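Local atomic coordinates of glycoside hydrolase family 81 (Clostridium thermocellum, PDB entry 6FOP), a protein that probably hydrolyses beta-1,3-glucans such as laminarin, acting as a family 81 glucanase of the bacterial cellulosome. Residues 538-543 / 592-597; 584-589 / 622-627; 283-288 / 474-479; 579-584 / 615-620. All coordinates share one frame; numbering follows the deposited sequence. Where two conformers were deposited one is given.

Contact 1. Residues 538-543 / 592-597. With MG (magnesium ion), chain B.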
# COMPACT_ATOMS: atom_id res chain seq x y z
N LEU A 538 -5.89 0.47 -16.00
CA LEU A 538 -5.41 0.03 -17.31
C LEU A 538 -6.39 -0.84 -18.07
O LEU A 538 -6.43 -0.82 -19.29
CB LEU A 538 -4.07 -0.70 -17.19
CG LEU A 538 -2.87 0.07 -16.64
CD1 LEU A 538 -1.64 -0.81 -16.78
CD2 LEU A 538 -2.67 1.36 -17.40
N TYR A 539 -7.19 -1.61 -17.33
CA TYR A 539 -8.13 -2.55 -17.95
C TYR A 539 -9.49 -1.88 -18.28
O TYR A 539 -10.38 -2.52 -18.84
CB TYR A 539 -8.30 -3.78 -17.06
CG TYR A 539 -7.01 -4.53 -16.88
CD1 TYR A 539 -6.61 -5.49 -17.81
CD2 TYR A 539 -6.16 -4.26 -15.82
CE1 TYR A 539 -5.40 -6.17 -17.66
CE2 TYR A 539 -4.94 -4.91 -15.68
CZ TYR A 539 -4.58 -5.87 -16.58
OH TYR A 539 -3.37 -6.50 -16.41
N LYS A 540 -9.64 -0.62 -17.89
CA LYS A 540 -10.78 0.21 -18.25
C LYS A 540 -12.10 -0.34 -17.71
O LYS A 540 -13.14 -0.17 -18.33
CB LYS A 540 -10.85 0.43 -19.78
CG LYS A 540 -9.55 0.91 -20.42
CD LYS A 540 -9.19 2.29 -19.97
CE LYS A 540 -7.93 2.81 -20.66
NZ LYS A 540 -7.67 4.23 -20.27
N ASP A 541 -12.04 -0.98 -16.55
CA ASP A 541 -13.24 -1.55 -15.92
C ASP A 541 -13.40 -1.24 -14.44
O ASP A 541 -14.31 -1.75 -13.81
CB ASP A 541 -13.32 -3.06 -16.16
CG ASP A 541 -12.17 -3.84 -15.58
OD1 ASP A 541 -11.31 -3.25 -14.90
OD2 ASP A 541 -12.14 -5.07 -15.81
N ILE A 542 -12.55 -0.38 -13.87
CA ILE A 542 -12.64 0.03 -12.48
C ILE A 542 -13.43 1.33 -12.35
O ILE A 542 -14.37 1.41 -11.57
CB ILE A 542 -11.24 0.17 -11.83
CG1 ILE A 542 -10.42 -1.12 -11.99
CG2 ILE A 542 -11.39 0.60 -10.37
CD1 ILE A 542 -10.97 -2.32 -11.25
N PHE A 543 -13.02 2.36 -13.09
CA PHE A 543 -13.59 3.70 -12.91
C PHE A 543 -14.99 3.76 -13.50
O PHE A 543 -15.27 3.17 -14.54
CB PHE A 543 -12.71 4.78 -13.54
CG PHE A 543 -11.32 4.90 -12.95
CD1 PHE A 543 -10.97 4.33 -11.72
CD2 PHE A 543 -10.36 5.61 -13.64
CE1 PHE A 543 -9.68 4.46 -11.21
CE2 PHE A 543 -9.08 5.76 -13.12
CZ PHE A 543 -8.74 5.16 -11.92
N PRO A 592 2.06 0.96 -23.24
CA PRO A 592 2.51 2.24 -23.85
C PRO A 592 1.37 3.11 -24.37
O PRO A 592 1.51 4.32 -24.37
CB PRO A 592 3.40 1.81 -25.00
CG PRO A 592 3.65 0.39 -24.84
CD PRO A 592 2.72 -0.21 -23.84
N ASN A 593 0.26 2.50 -24.83
CA ASN A 593 -0.89 3.28 -25.26
C ASN A 593 -1.49 4.07 -24.09
O ASN A 593 -2.00 5.16 -24.30
CB ASN A 593 -1.95 2.41 -25.94
CG ASN A 593 -1.42 1.77 -27.21
OD1 ASN A 593 -1.54 0.56 -27.42
ND2 ASN A 593 -0.83 2.58 -28.07
N TYR A 594 -1.45 3.50 -22.88
CA TYR A 594 -1.92 4.23 -21.71
C TYR A 594 -1.00 5.42 -21.41
O TYR A 594 -1.48 6.49 -21.04
CB TYR A 594 -2.08 3.34 -20.45
CG TYR A 594 -2.59 4.15 -19.28
CD1 TYR A 594 -3.93 4.53 -19.20
CD2 TYR A 594 -1.73 4.60 -18.28
CE1 TYR A 594 -4.39 5.34 -18.17
CE2 TYR A 594 -2.18 5.41 -17.23
CZ TYR A 594 -3.53 5.75 -17.17
OH TYR A 594 -3.97 6.55 -16.15
N ILE A 595 0.32 5.25 -21.56
CA ILE A 595 1.23 6.40 -21.38
C ILE A 595 0.75 7.58 -22.27
O ILE A 595 0.60 8.71 -21.82
CB ILE A 595 2.70 6.05 -21.81
CG1 ILE A 595 3.35 4.94 -20.96
CG2 ILE A 595 3.56 7.30 -21.84
CD1 ILE A 595 3.66 5.34 -19.56
N LYS A 596 0.49 7.28 -23.54
CA LYS A 596 0.01 8.28 -24.50
C LYS A 596 -1.32 8.90 -24.05
O LYS A 596 -1.44 10.12 -24.00
CB LYS A 596 -0.10 7.67 -25.90
CG LYS A 596 -0.52 8.65 -26.98
CD LYS A 596 0.42 9.85 -27.04
CE LYS A 596 0.43 10.58 -28.39
NZ LYS A 596 0.99 11.97 -28.29
N GLN A 597 -2.29 8.07 -23.67
CA GLN A 597 -3.60 8.56 -23.22
C GLN A 597 -3.49 9.42 -21.97
O GLN A 597 -4.19 10.42 -21.82
CB GLN A 597 -4.54 7.39 -22.95
CG GLN A 597 -5.01 6.61 -24.15
CD GLN A 597 -5.83 5.38 -23.76
OE1 GLN A 597 -5.51 4.68 -22.80
NE2 GLN A 597 -6.89 5.13 -24.50
MG MG B . -14.40 1.98 -18.55
O HOH W 1 -13.52 2.15 -16.40
O HOH W 2 -12.61 3.47 -18.89
O HOH W 3 -14.23 1.59 -20.65
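Leu538 lays one methyl on the ring of Tyr594, and this is the tight half of the contact. Leu538 CD2 sits 3.7 Å from the centroid of the Tyr594 ring, 27° off the normal: a CH-pi contact over the face, displaced toward the CG end, where Leu538 CD2 comes within 3.4 Å of Tyr594 CG. The two side chains cross at about a right angle. Tyr594 gets there because its CG is anti to the backbone N (chi1 -179°), which swings the ring out from helix 592-606 toward the loop. Its far end is fixed too, since OH is hydrogen-bonded to Asn550 O and Asn598 ND2, and Phe536 packs against the ring.

The other half is looser. Lys540 folds at chi2 (-67°) and brings NZ to the edge of the same ring, in its plane and 3.9 Å from Tyr594 CD1, so the ammonium is not placed over the pi face. From there NZ makes a weak hydrogen bond, 3.4 Å long, to OE1 of Gln597, which comes from the opposite direction. Both residues are exposed. On this side the backbone of Lys540 also serves a magnesium ion, through its O at 2.5 Å. Three waters join the ion's shell, and water 1 donates to Phe543 O at 2.7 Å, so the ion and its water link Lys540 O to Phe543 O.

A helix tyrosine packed against the loop that follows helix 514-534 fits the helix-and-loop packing of the (alpha/alpha)6 barrel expected of the six-hairpin glycosidase clan.

Contact 2. Residues 584-589 / 622-627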
# COMPACT_ATOMS: atom_id res chain seq x y z
N ALA A 584 13.35 1.02 -11.10
CA ALA A 584 12.22 0.15 -10.78
C ALA A 584 10.90 0.71 -11.31
O ALA A 584 9.85 0.13 -11.06
CB ALA A 584 12.17 -0.09 -9.28
N SER A 585 10.94 1.83 -12.05
CA SER A 585 9.71 2.51 -12.49
C SER A 585 9.24 2.12 -13.87
O SER A 585 8.29 2.71 -14.39
CB SER A 585 9.85 4.02 -12.40
OG SER A 585 10.06 4.47 -11.08
N LEU A 586 9.84 1.10 -14.47
CA LEU A 586 9.41 0.69 -15.78
C LEU A 586 7.97 0.20 -15.81
O LEU A 586 7.33 0.21 -16.86
CB LEU A 586 10.35 -0.35 -16.37
CG LEU A 586 11.81 0.13 -16.62
CD1 LEU A 586 12.72 -1.03 -17.00
CD2 LEU A 586 11.87 1.23 -17.67
N TYR A 587 7.44 -0.23 -14.64
CA TYR A 587 6.04 -0.63 -14.55
C TYR A 587 5.10 0.42 -15.05
O TYR A 587 4.00 0.09 -15.49
CB TYR A 587 5.65 -1.01 -13.10
CG TYR A 587 5.53 0.16 -12.17
CD1 TYR A 587 4.31 0.85 -12.02
CD2 TYR A 587 6.64 0.66 -11.50
CE1 TYR A 587 4.22 1.96 -11.21
CE2 TYR A 587 6.56 1.78 -10.71
CZ TYR A 587 5.35 2.44 -10.55
OH TYR A 587 5.27 3.56 -9.76
N LEU A 588 5.49 1.70 -14.99
CA LEU A 588 4.62 2.75 -15.48
C LEU A 588 4.24 2.57 -16.94
O LEU A 588 3.18 3.03 -17.38
CB LEU A 588 5.31 4.11 -15.32
CG LEU A 588 5.51 4.61 -13.90
CD1 LEU A 588 6.39 5.84 -13.87
CD2 LEU A 588 4.14 4.90 -13.25
N GLY A 589 5.13 1.92 -17.68
CA GLY A 589 4.98 1.68 -19.10
C GLY A 589 4.44 0.33 -19.51
O GLY A 589 4.56 -0.06 -20.67
N TYR A 622 6.76 10.13 -20.67
CA TYR A 622 6.39 10.04 -22.09
C TYR A 622 7.40 9.20 -22.86
O TYR A 622 7.04 8.58 -23.88
CB TYR A 622 6.26 11.43 -22.74
CG TYR A 622 5.56 11.40 -24.07
CD1 TYR A 622 4.20 11.13 -24.15
CD2 TYR A 622 6.25 11.69 -25.24
CE1 TYR A 622 3.56 11.09 -25.37
CE2 TYR A 622 5.60 11.65 -26.47
CZ TYR A 622 4.25 11.39 -26.53
OH TYR A 622 3.60 11.36 -27.74
N ALA A 623 8.66 9.16 -22.38
CA ALA A 623 9.68 8.31 -22.98
C ALA A 623 9.35 6.81 -22.91
O ALA A 623 9.97 6.03 -23.63
CB ALA A 623 11.03 8.56 -22.33
N LEU A 624 8.36 6.41 -22.08
CA LEU A 624 7.87 5.04 -22.07
C LEU A 624 6.86 4.76 -23.20
O LEU A 624 6.38 3.62 -23.34
CB LEU A 624 7.29 4.69 -20.71
CG LEU A 624 8.31 4.73 -19.57
CD1 LEU A 624 7.62 4.76 -18.21
CD2 LEU A 624 9.27 3.55 -19.66
N TYR A 625 6.60 5.78 -24.03
CA TYR A 625 5.86 5.61 -25.29
C TYR A 625 6.73 6.03 -26.51
O TYR A 625 6.84 5.29 -27.47
CB TYR A 625 4.60 6.47 -25.24
CG TYR A 625 3.84 6.60 -26.52
CD1 TYR A 625 3.11 5.54 -27.03
CD2 TYR A 625 3.85 7.80 -27.25
CE1 TYR A 625 2.39 5.65 -28.21
CE2 TYR A 625 3.13 7.93 -28.43
CZ TYR A 625 2.42 6.86 -28.91
OH TYR A 625 1.72 6.99 -30.09
N ASP A 626 7.33 7.21 -26.44
CA ASP A 626 8.10 7.76 -27.57
C ASP A 626 9.34 8.48 -27.04
O ASP A 626 9.32 9.69 -26.82
CB ASP A 626 7.23 8.69 -28.42
CG ASP A 626 7.92 9.13 -29.70
OD1 ASP A 626 9.16 8.91 -29.85
OD2 ASP A 626 7.21 9.75 -30.53
N PRO A 627 10.41 7.71 -26.79
CA PRO A 627 11.62 8.34 -26.26
C PRO A 627 12.28 9.36 -27.18
O PRO A 627 12.89 10.31 -26.70
CB PRO A 627 12.55 7.17 -25.95
CG PRO A 627 11.89 5.94 -26.44
CD PRO A 627 10.51 6.24 -26.86
O HOH W 4 6.50 1.05 -22.33
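Ser585 is the first residue along 584-589 to approach Leu624, and only its backbone does so: Ser585 O lies 4.4 Å from Leu624 CD1. That carbonyl is already used by Leu588 N, the first bond of a short 3-10 turn. Next comes Leu586, whose CD2 meets CD2 of Leu624 at 4.0 Å, the two side chains crossing nearly at right angles; Trp652 of helix 646-659 also lies against Leu586. Leu588 then offers CB rather than its branches, 3.8 Å from Leu624 CD1, so the two methyls of Leu624 are shared out between Leu586 and Leu588. At Gly589 the backbones draw together, its CA only 5.3 Å from Leu624 CA, an approach made possible by the missing side chain. Gly589 N lies 3.8 Å from Leu624 CD1 but is spent on Leu586 O. The carbonyls of Gly589 and Leu624 are joined by water 4, which donates to each O at 2.8 Å.

With no direct hydrogen bond between the segments, the direct contact is van der Waals packing of one leucine against a turn, and the polar link is made through a single water that bridges the two backbone oxygens beside it.

Contact 3. Residues 283-288 / 474-479; sequences TLRGIM and EGHSWA
Arg285 and Glu474 form a buried salt bridge between two hairpins: Arg285 stands in the type I turn joining strands 280-283 and 286-292, and Glu474 in the connection between strands 470-471 and 476-477, next to a G1 beta bulge at Gly475 and His476. The guanidinium grips side-on, two of its nitrogens, NE and NH2, on one oxygen. Arg285 NH2 gives the shorter bond, 2.8 Å to Glu474 OE1 on its syn lone pair; Arg285 NE reaches the same OE1 at 3.0 Å from above the carboxylate plane. The two flat groups are turned 63° apart, yet OE1 lies in the guanidinium plane.

Glu474 OE1 takes a third donor, His476 NE2 at 2.7 Å, coming from the anti side and tilted out of the carboxylate plane. The other oxygen, OE2, is salt-bridged to Lys129. The ring of His476 is held at both nitrogens, because ND1 donates to Ser477 O at 2.7 Å, and its CE1 lies over a face of Trp478. NH2 of Arg285 has a further acceptor in Trp556 O, and the indole NE1 of Trp478 donates to Asp471. The turn is tied from within, Thr283 OG1 donating to Gly286 O at 2.7 Å.

Water 5 adds a soft link, donating to Glu474 O and accepting weakly from Arg285 NE. Trp478 meets the nitrogen that makes the shorter bond: its CH2 stands 3.7 Å from Arg285 NH2, edge against edge.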
# COMPACT_ATOMS: atom_id res chain seq x y z
N THR A 283 -18.62 -2.22 -6.00
CA THR A 283 -17.95 -1.42 -4.99
C THR A 283 -17.14 -0.30 -5.61
O THR A 283 -16.97 -0.22 -6.83
CB THR A 283 -16.99 -2.27 -4.13
OG1 THR A 283 -15.74 -2.48 -4.82
CG2 THR A 283 -17.61 -3.61 -3.73
N LEU A 284 -16.65 0.57 -4.75
CA LEU A 284 -15.81 1.67 -5.20
C LEU A 284 -14.56 1.18 -5.93
O LEU A 284 -14.07 1.89 -6.83
CB LEU A 284 -15.38 2.50 -3.99
CG LEU A 284 -14.62 3.77 -4.28
CD1 LEU A 284 -15.50 4.79 -5.00
CD2 LEU A 284 -14.08 4.35 -3.01
N ARG A 285 -14.09 -0.01 -5.57
CA ARG A 285 -12.90 -0.64 -6.18
C ARG A 285 -13.21 -1.46 -7.43
O ARG A 285 -12.36 -2.17 -7.94
CB ARG A 285 -12.17 -1.51 -5.14
CG ARG A 285 -11.56 -0.74 -3.98
CD ARG A 285 -10.22 -0.07 -4.33
NE ARG A 285 -9.71 0.58 -3.13
CZ ARG A 285 -10.13 1.74 -2.63
NH1 ARG A 285 -10.92 2.57 -3.34
NH2 ARG A 285 -9.75 2.10 -1.42
N GLY A 286 -14.43 -1.34 -7.95
CA GLY A 286 -14.87 -2.20 -9.04
C GLY A 286 -15.72 -3.34 -8.54
O GLY A 286 -16.19 -3.36 -7.38
N ILE A 287 -15.88 -4.34 -9.39
CA ILE A 287 -16.65 -5.51 -9.03
C ILE A 287 -15.79 -6.38 -8.12
O ILE A 287 -14.64 -6.70 -8.45
CB ILE A 287 -17.03 -6.33 -10.28
CG1 ILE A 287 -17.94 -5.51 -11.19
CG2 ILE A 287 -17.64 -7.67 -9.92
CD1 ILE A 287 -19.25 -5.08 -10.61
N MET A 288 -16.35 -6.75 -6.96
CA MET A 288 -15.78 -7.78 -6.10
C MET A 288 -16.45 -9.08 -6.45
O MET A 288 -17.68 -9.17 -6.41
CB MET A 288 -15.92 -7.46 -4.61
CG MET A 288 -15.06 -6.29 -4.17
SD MET A 288 -15.12 -5.94 -2.41
CE MET A 288 -13.78 -6.96 -1.78
N GLU A 474 -6.09 -4.83 0.23
CA GLU A 474 -6.25 -3.85 -0.85
C GLU A 474 -5.07 -3.89 -1.83
O GLU A 474 -5.20 -3.38 -2.93
CB GLU A 474 -6.44 -2.42 -0.33
CG GLU A 474 -7.78 -2.21 0.36
CD GLU A 474 -8.42 -0.86 0.17
OE1 GLU A 474 -8.03 -0.06 -0.75
OE2 GLU A 474 -9.40 -0.61 0.92
N GLY A 475 -3.93 -4.44 -1.39
CA GLY A 475 -2.75 -4.55 -2.23
C GLY A 475 -1.97 -3.29 -2.45
O GLY A 475 -1.18 -3.22 -3.40
N HIS A 476 -2.18 -2.28 -1.61
CA HIS A 476 -1.44 -1.04 -1.73
C HIS A 476 -1.22 -0.47 -0.35
O HIS A 476 -1.80 -0.98 0.64
CB HIS A 476 -2.17 -0.02 -2.62
CG HIS A 476 -3.47 0.44 -2.04
ND1 HIS A 476 -3.54 1.44 -1.09
CD2 HIS A 476 -4.73 -0.03 -2.20
CE1 HIS A 476 -4.79 1.54 -0.67
NE2 HIS A 476 -5.53 0.69 -1.36
N SER A 477 -0.50 0.63 -0.27
CA SER A 477 -0.20 1.29 0.96
C SER A 477 -1.14 2.42 1.33
O SER A 477 -1.93 2.90 0.48
CB SER A 477 1.25 1.74 0.93
OG SER A 477 2.12 0.64 0.75
N TRP A 478 -1.05 2.83 2.59
CA TRP A 478 -1.86 3.90 3.13
C TRP A 478 -0.97 4.94 3.80
O TRP A 478 -0.03 4.62 4.55
CB TRP A 478 -2.83 3.37 4.16
CG TRP A 478 -3.95 2.50 3.67
CD1 TRP A 478 -4.19 1.22 4.06
CD2 TRP A 478 -5.03 2.86 2.81
NE1 TRP A 478 -5.32 0.73 3.48
CE2 TRP A 478 -5.87 1.71 2.71
CE3 TRP A 478 -5.36 3.99 2.06
CZ2 TRP A 478 -7.04 1.72 1.99
CZ3 TRP A 478 -6.54 3.99 1.34
CH2 TRP A 478 -7.35 2.84 1.29
N ALA A 479 -1.30 6.20 3.53
CA ALA A 479 -0.51 7.33 4.02
C ALA A 479 -0.86 7.80 5.41
O ALA A 479 0.04 8.18 6.17
CB ALA A 479 -0.60 8.48 3.05
O HOH W 5 -8.27 -2.44 -3.19

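Contact 4. Residues 579-584 / 615-620; sequences LPITAA and KDIQYM
Ile581 and Met620 run past each other in opposite directions, and this passing contact makes the closest touch between loop 579-584 and helix 615-622. The extended end of Ile581 (chi2 177°) carries CD1 to 3.5 Å from Met620 CB. Met620 then bends at chi3 (-75°), curling its methyl back so that Met620 CE lies 3.7 Å from Ile581 CD1. Both residues were modelled in two conformers, so these distances hold for one pairing only. Toward the preceding turn of the helix, Ile581 CD1 also meets the backbone, 3.8 Å from Ile617 O, and faces Ile617 CG2 more loosely.

A helix of the six-hairpin glycosidase domain is thus met by an irregular loop with a cis peptide bond between Leu579 and Pro580. Pro580 points away from the helix, while its neighbours Leu579 and Ile581 both point toward it. Leu579 approaches with its CB, 4.1 Å from Ile617 CD1. Trp652 touches Ile581 and Thr649 touches Met620, both from helix 646-659; Trp652 NE1 also donates to Met620 O. Past the apolar patch the loop curls into an ST turn, where Thr582 OG1 accepts from Ala584 N at 2.9 Å.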
# COMPACT_ATOMS: atom_id res chain seq x y z
N LEU A 579 6.68 10.10 -9.79
CA LEU A 579 7.94 10.36 -9.10
C LEU A 579 7.99 9.65 -7.74
O LEU A 579 6.95 9.46 -7.07
CB LEU A 579 8.19 11.86 -9.00
CG LEU A 579 7.43 12.65 -7.94
CD1 LEU A 579 8.11 12.56 -6.56
CD2 LEU A 579 7.34 14.11 -8.39
N PRO A 580 9.18 9.25 -7.27
CA PRO A 580 10.44 9.36 -8.00
C PRO A 580 10.55 8.28 -9.07
O PRO A 580 10.21 7.13 -8.86
CB PRO A 580 11.48 9.13 -6.91
CG PRO A 580 10.79 8.19 -5.96
CD PRO A 580 9.34 8.58 -5.98
N ILE A 581 11.07 8.67 -10.23
CA ILE A 581 11.31 7.72 -11.30
C ILE A 581 12.68 7.08 -11.06
O ILE A 581 13.69 7.76 -11.10
CB ILE A 581 11.15 8.38 -12.69
CG1 ILE A 581 9.71 8.94 -12.85
CG2 ILE A 581 11.41 7.37 -13.79
CD1 ILE A 581 9.47 9.69 -14.15
N THR A 582 12.69 5.77 -10.80
CA THR A 582 13.92 5.00 -10.58
C THR A 582 13.96 3.90 -11.64
O THR A 582 13.03 3.73 -12.42
CB THR A 582 14.00 4.37 -9.17
OG1 THR A 582 13.20 3.18 -9.10
CG2 THR A 582 13.60 5.36 -8.07
N ALA A 583 15.01 3.09 -11.61
CA ALA A 583 15.07 1.96 -12.53
C ALA A 583 14.16 0.80 -12.13
O ALA A 583 14.21 -0.26 -12.74
CB ALA A 583 16.51 1.49 -12.68
N ALA A 584 13.35 1.02 -11.10
CA ALA A 584 12.22 0.15 -10.78
C ALA A 584 10.90 0.71 -11.31
O ALA A 584 9.85 0.13 -11.06
CB ALA A 584 12.17 -0.09 -9.28
N LYS A 615 8.16 19.33 -16.42
CA LYS A 615 8.41 18.79 -17.76
C LYS A 615 9.40 17.62 -17.71
O LYS A 615 9.29 16.69 -18.51
CB LYS A 615 9.00 19.85 -18.68
CG LYS A 615 8.04 20.92 -19.16
CD LYS A 615 8.77 21.87 -20.11
CE LYS A 615 7.83 22.76 -20.91
NZ LYS A 615 7.19 23.77 -20.04
N ASP A 616 10.38 17.68 -16.80
CA ASP A 616 11.31 16.55 -16.61
C ASP A 616 10.59 15.24 -16.27
O ASP A 616 10.77 14.22 -16.93
CB ASP A 616 12.43 16.84 -15.61
CG ASP A 616 11.97 17.40 -14.27
OD1 ASP A 616 10.78 17.77 -14.08
OD2 ASP A 616 12.82 17.45 -13.37
N ILE A 617 9.73 15.30 -15.25
CA ILE A 617 8.96 14.13 -14.82
C ILE A 617 8.09 13.66 -15.99
O ILE A 617 8.02 12.46 -16.28
CB ILE A 617 8.09 14.46 -13.62
CG1 ILE A 617 8.89 14.97 -12.43
CG2 ILE A 617 7.24 13.28 -13.21
CD1 ILE A 617 9.96 14.07 -11.94
N GLN A 618 7.42 14.61 -16.67
CA GLN A 618 6.49 14.22 -17.74
C GLN A 618 7.21 13.66 -18.95
O GLN A 618 6.70 12.74 -19.61
CB GLN A 618 5.62 15.39 -18.17
CG GLN A 618 4.63 15.82 -17.10
CD GLN A 618 3.59 14.77 -16.82
OE1 GLN A 618 3.39 13.86 -17.60
NE2 GLN A 618 2.87 14.95 -15.71
N TYR A 619 8.39 14.20 -19.27
CA TYR A 619 9.10 13.65 -20.43
C TYR A 619 9.77 12.31 -20.12
O TYR A 619 9.86 11.46 -21.02
CB TYR A 619 10.11 14.65 -20.99
CG TYR A 619 9.52 15.96 -21.49
CD1 TYR A 619 8.21 16.04 -21.94
CD2 TYR A 619 10.30 17.10 -21.53
CE1 TYR A 619 7.68 17.23 -22.44
CE2 TYR A 619 9.77 18.30 -22.00
CZ TYR A 619 8.46 18.37 -22.42
OH TYR A 619 7.95 19.55 -22.91
N MET A 620 10.18 12.07 -18.87
CA MET A 620 10.61 10.72 -18.48
C MET A 620 9.48 9.71 -18.62
O MET A 620 9.68 8.59 -19.11
CB MET A 620 11.13 10.71 -17.06
CG MET A 620 12.48 11.39 -16.92
SD MET A 620 13.12 11.12 -15.24
CE MET A 620 12.11 12.22 -14.27

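Overall arrangement
Contacts 1, 2 and 4 tie the loops around helices 592-606 and 615-622 to those helices or to the turn that follows them. Contacts 2 and 4 are near neighbours, sharing Ala584 with centres about 8 Å apart, and both are buried and apolar. Contact 1 reaches contact 2 through Ile595 against the Leu588 carbonyl and a probable hydrogen bond between Lys596 and Tyr622, but its Lys540 and magnesium side is exposed, so its chemistry is mixed. The centre of contact 3 is nearest the centre of the chain, about 9 Å from it, and this buried contact is the one built on charge. It joins two hairpins, touching contact 1 where Ile542 packs on the Arg285 carbonyl.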